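Local coordinates for protein phosphoribosylaminoimidazole-succinocarboxamide synthase (Saccharomyces cerevisiae, PDB 2CNV) that catalyses the ATP-dependent joining of L-aspartate to the carboxylate of CAIR, giving SAICAR in de novo purine biosynthesis, at residues P116-V121 and D215-F220. Sequence-based numbering, arbitrary orientation.
Sequences PLEVIV and DTKFEF. With SSS (N-{[5-amino-1-(5-O-phosphono-beta-D-arabinofuranosyl)-1H-imidazol-4-yl]carbonyl}-L-aspartic acid), chain D.
I120 lies across the aliphatic chain of K217, CG1 to CG 4.0 Å, a non-hydrogen-bonded pair in the antiparallel pairing of two strands within the mixed sheet of SAICAR synthetase. This pairing is a worked example of how one sheet can serve core and active site through its two faces. On the ligand side, I120 turns CG1 away from its carbonyl carbon (chi1 -66°), and CD1 beyond it reaches the arabinofuranose ring of SSS, 3.7 Å from C4'. Shortening I120 to an alanine would remove CG1 and CD1 and probably open a gap between the sugar and the K217 methylenes. E118, in the conformer modelled here, slants across K217, OE1 3.5 Å from CD. On the other face, where V119 and V121 pack against helix 185-208, V119 puts CG1 at the edge of the F220 ring, 3.7 Å from CE2, while T216 CG2 sits over one face of the F218 ring, toward its rim. Backbone bonds join V119 with F218 and V121 with T216 reciprocally. Near the sugar, D215 OD1 accepts from SSS O2' (3.0 Å) and, weakly, O3', while OD2 forms a salt bridge with R242 NH1.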
loop_
_atom_site.group_PDB
_atom_site.type_symbol
_atom_site.label_atom_id
_atom_site.label_comp_id
_atom_site.label_asym_id
_atom_site.label_seq_id
_atom_site.Cartn_x
_atom_site.Cartn_y
_atom_site.Cartn_z
ATOM N N PRO A 116 14.440 3.571 7.395
ATOM C CA PRO A 116 14.099 2.170 7.701
ATOM C C PRO A 116 13.031 1.996 8.791
ATOM O O PRO A 116 13.301 1.416 9.846
ATOM C CB PRO A 116 15.445 1.569 8.134
ATOM C CG PRO A 116 16.233 2.716 8.631
ATOM C CD PRO A 116 15.789 3.927 7.875
ATOM N N LEU A 117 11.834 2.502 8.514
ATOM C CA LEU A 117 10.669 2.331 9.368
ATOM C C LEU A 117 9.465 2.052 8.494
ATOM O O LEU A 117 9.359 2.575 7.373
ATOM C CB LEU A 117 10.363 3.616 10.142
ATOM C CG LEU A 117 11.244 4.166 11.259
ATOM C CD1 LEU A 117 10.701 5.526 11.673
ATOM C CD2 LEU A 117 11.270 3.218 12.462
ATOM N N GLU A 118 8.546 1.252 9.018
ATOM C CA GLU A 118 7.217 1.178 8.455
ATOM C C GLU A 118 6.366 2.229 9.155
ATOM O O GLU A 118 6.039 2.105 10.332
ATOM C CB GLU A 118 6.621 -0.228 8.624
ATOM C CG GLU A 118 7.539 -1.382 8.193
ATOM C CD GLU A 118 7.915 -1.338 6.715
ATOM O OE1 GLU A 118 7.053 -1.643 5.862
ATOM O OE2 GLU A 118 9.084 -1.015 6.407
ATOM N N VAL A 119 6.048 3.289 8.418
ATOM C CA VAL A 119 5.371 4.439 8.988
ATOM C C VAL A 119 3.864 4.228 8.895
ATOM O O VAL A 119 3.210 4.638 7.939
ATOM C CB VAL A 119 5.817 5.755 8.314
ATOM C CG1 VAL A 119 5.196 6.958 9.019
ATOM C CG2 VAL A 119 7.340 5.850 8.326
ATOM N N ILE A 120 3.336 3.572 9.921
ATOM C CA ILE A 120 1.932 3.225 10.004
ATOM C C ILE A 120 1.201 4.332 10.750
ATOM O O ILE A 120 1.683 4.837 11.771
ATOM C CB ILE A 120 1.750 1.862 10.734
ATOM C CG1 ILE A 120 2.353 0.731 9.886
ATOM C CG2 ILE A 120 0.279 1.596 11.078
ATOM C CD1 ILE A 120 2.640 -0.547 10.667
ATOM N N VAL A 121 0.052 4.728 10.211
ATOM C CA VAL A 121 -0.839 5.655 10.894
ATOM C C VAL A 121 -2.179 4.955 11.007
ATOM O O VAL A 121 -2.665 4.396 10.019
ATOM C CB VAL A 121 -0.993 6.994 10.137
ATOM C CG1 VAL A 121 -2.003 7.897 10.834
ATOM C CG2 VAL A 121 0.359 7.704 10.021
ATOM N N ASP A 215 -6.485 2.523 8.491
ATOM C CA ASP A 215 -5.074 2.726 8.764
ATOM C C ASP A 215 -4.305 2.543 7.459
ATOM O O ASP A 215 -4.882 2.110 6.449
ATOM C CB ASP A 215 -4.575 1.766 9.865
ATOM C CG ASP A 215 -4.883 0.307 9.560
ATOM O OD1 ASP A 215 -4.720 -0.108 8.397
ATOM O OD2 ASP A 215 -5.272 -0.434 10.485
ATOM N N THR A 216 -3.023 2.888 7.466
ATOM C CA THR A 216 -2.200 2.791 6.270
ATOM C C THR A 216 -0.737 2.696 6.652
ATOM O O THR A 216 -0.323 3.182 7.709
ATOM C CB THR A 216 -2.411 4.013 5.314
ATOM O OG1 THR A 216 -1.875 3.722 4.014
ATOM C CG2 THR A 216 -1.753 5.269 5.858
ATOM N N LYS A 217 0.045 2.078 5.778
ATOM C CA LYS A 217 1.482 1.983 5.951
ATOM C C LYS A 217 2.165 2.817 4.872
ATOM O O LYS A 217 2.055 2.514 3.696
ATOM C CB LYS A 217 1.911 0.515 5.873
ATOM C CG LYS A 217 3.394 0.250 6.091
ATOM C CD LYS A 217 3.650 -1.230 6.392
ATOM C CE LYS A 217 3.543 -2.095 5.142
ATOM N NZ LYS A 217 3.479 -3.555 5.462
ATOM N N PHE A 218 2.836 3.888 5.275
ATOM C CA PHE A 218 3.646 4.671 4.347
ATOM C C PHE A 218 5.092 4.211 4.440
ATOM O O PHE A 218 5.527 3.679 5.469
ATOM C CB PHE A 218 3.622 6.168 4.699
ATOM C CG PHE A 218 2.283 6.840 4.532
ATOM C CD1 PHE A 218 1.685 6.957 3.284
ATOM C CD2 PHE A 218 1.654 7.428 5.626
ATOM C CE1 PHE A 218 0.458 7.603 3.136
ATOM C CE2 PHE A 218 0.441 8.085 5.483
ATOM C CZ PHE A 218 -0.163 8.164 4.238
ATOM N N GLU A 219 5.838 4.417 3.359
ATOM C CA GLU A 219 7.287 4.405 3.437
ATOM C C GLU A 219 7.782 5.773 3.013
ATOM O O GLU A 219 7.294 6.344 2.037
ATOM C CB GLU A 219 7.898 3.315 2.559
ATOM C CG GLU A 219 9.410 3.175 2.759
ATOM C CD GLU A 219 10.034 2.035 1.963
ATOM O OE1 GLU A 219 9.294 1.149 1.499
ATOM O OE2 GLU A 219 11.275 2.027 1.811
ATOM N N PHE A 220 8.745 6.293 3.762
ATOM C CA PHE A 220 9.309 7.598 3.480
ATOM C C PHE A 220 10.800 7.466 3.229
ATOM O O PHE A 220 11.447 6.551 3.734
ATOM C CB PHE A 220 9.091 8.556 4.655
ATOM C CG PHE A 220 7.686 9.063 4.790
ATOM C CD1 PHE A 220 7.184 10.023 3.914
ATOM C CD2 PHE A 220 6.876 8.610 5.820
ATOM C CE1 PHE A 220 5.874 10.507 4.062
ATOM C CE2 PHE A 220 5.569 9.082 5.971
ATOM C CZ PHE A 220 5.071 10.030 5.094
HETATM P PA SSS D . -1.666 -4.556 11.690
HETATM O O1A SSS D . -2.148 -5.861 11.125
HETATM O O2A SSS D . -0.366 -4.671 12.448
HETATM O O3A SSS D . -2.727 -3.745 12.375
HETATM O "O5'" SSS D . -1.287 -3.678 10.404
HETATM C "C5'" SSS D . -0.473 -2.510 10.485
HETATM C "C4'" SSS D . -0.413 -1.856 9.113
HETATM O "O4'" SSS D . -0.079 -2.857 8.154
HETATM C "C1'" SSS D . -0.777 -2.598 6.935
HETATM N N9 SSS D . -1.037 -3.840 6.159
HETATM C C4 SSS D . -1.284 -5.090 6.559
HETATM O O6 SSS D . -1.384 -8.056 6.526
HETATM N N3 SSS D . -1.400 -5.480 7.867
HETATM C C6 SSS D . -1.732 -7.399 5.554
HETATM N N6 SSS D . -2.370 -7.925 4.505
HETATM C C61 SSS D . -2.737 -9.334 4.412
HETATM C C62 SSS D . -1.624 -10.178 3.851
HETATM C C63 SSS D . -3.945 -9.351 3.476
HETATM C C64 SSS D . -5.208 -9.627 4.260
HETATM O O65 SSS D . -1.879 -11.353 3.534
HETATM O O66 SSS D . -0.477 -9.697 3.718
HETATM O O67 SSS D . -6.001 -8.679 4.450
HETATM O O68 SSS D . -5.425 -10.788 4.688
HETATM C C5 SSS D . -1.431 -5.941 5.482
HETATM N N7 SSS D . -1.246 -5.166 4.391
HETATM C C8 SSS D . -1.001 -3.900 4.817
HETATM C "C2'" SSS D . -1.998 -1.748 7.273
HETATM O "O2'" SSS D . -3.257 -2.411 7.228
HETATM C "C3'" SSS D . -1.751 -1.270 8.680
HETATM O "O3'" SSS D . -1.713 0.146 8.563
HETATM O O HOH W 1 9.820 4.852 5.910
#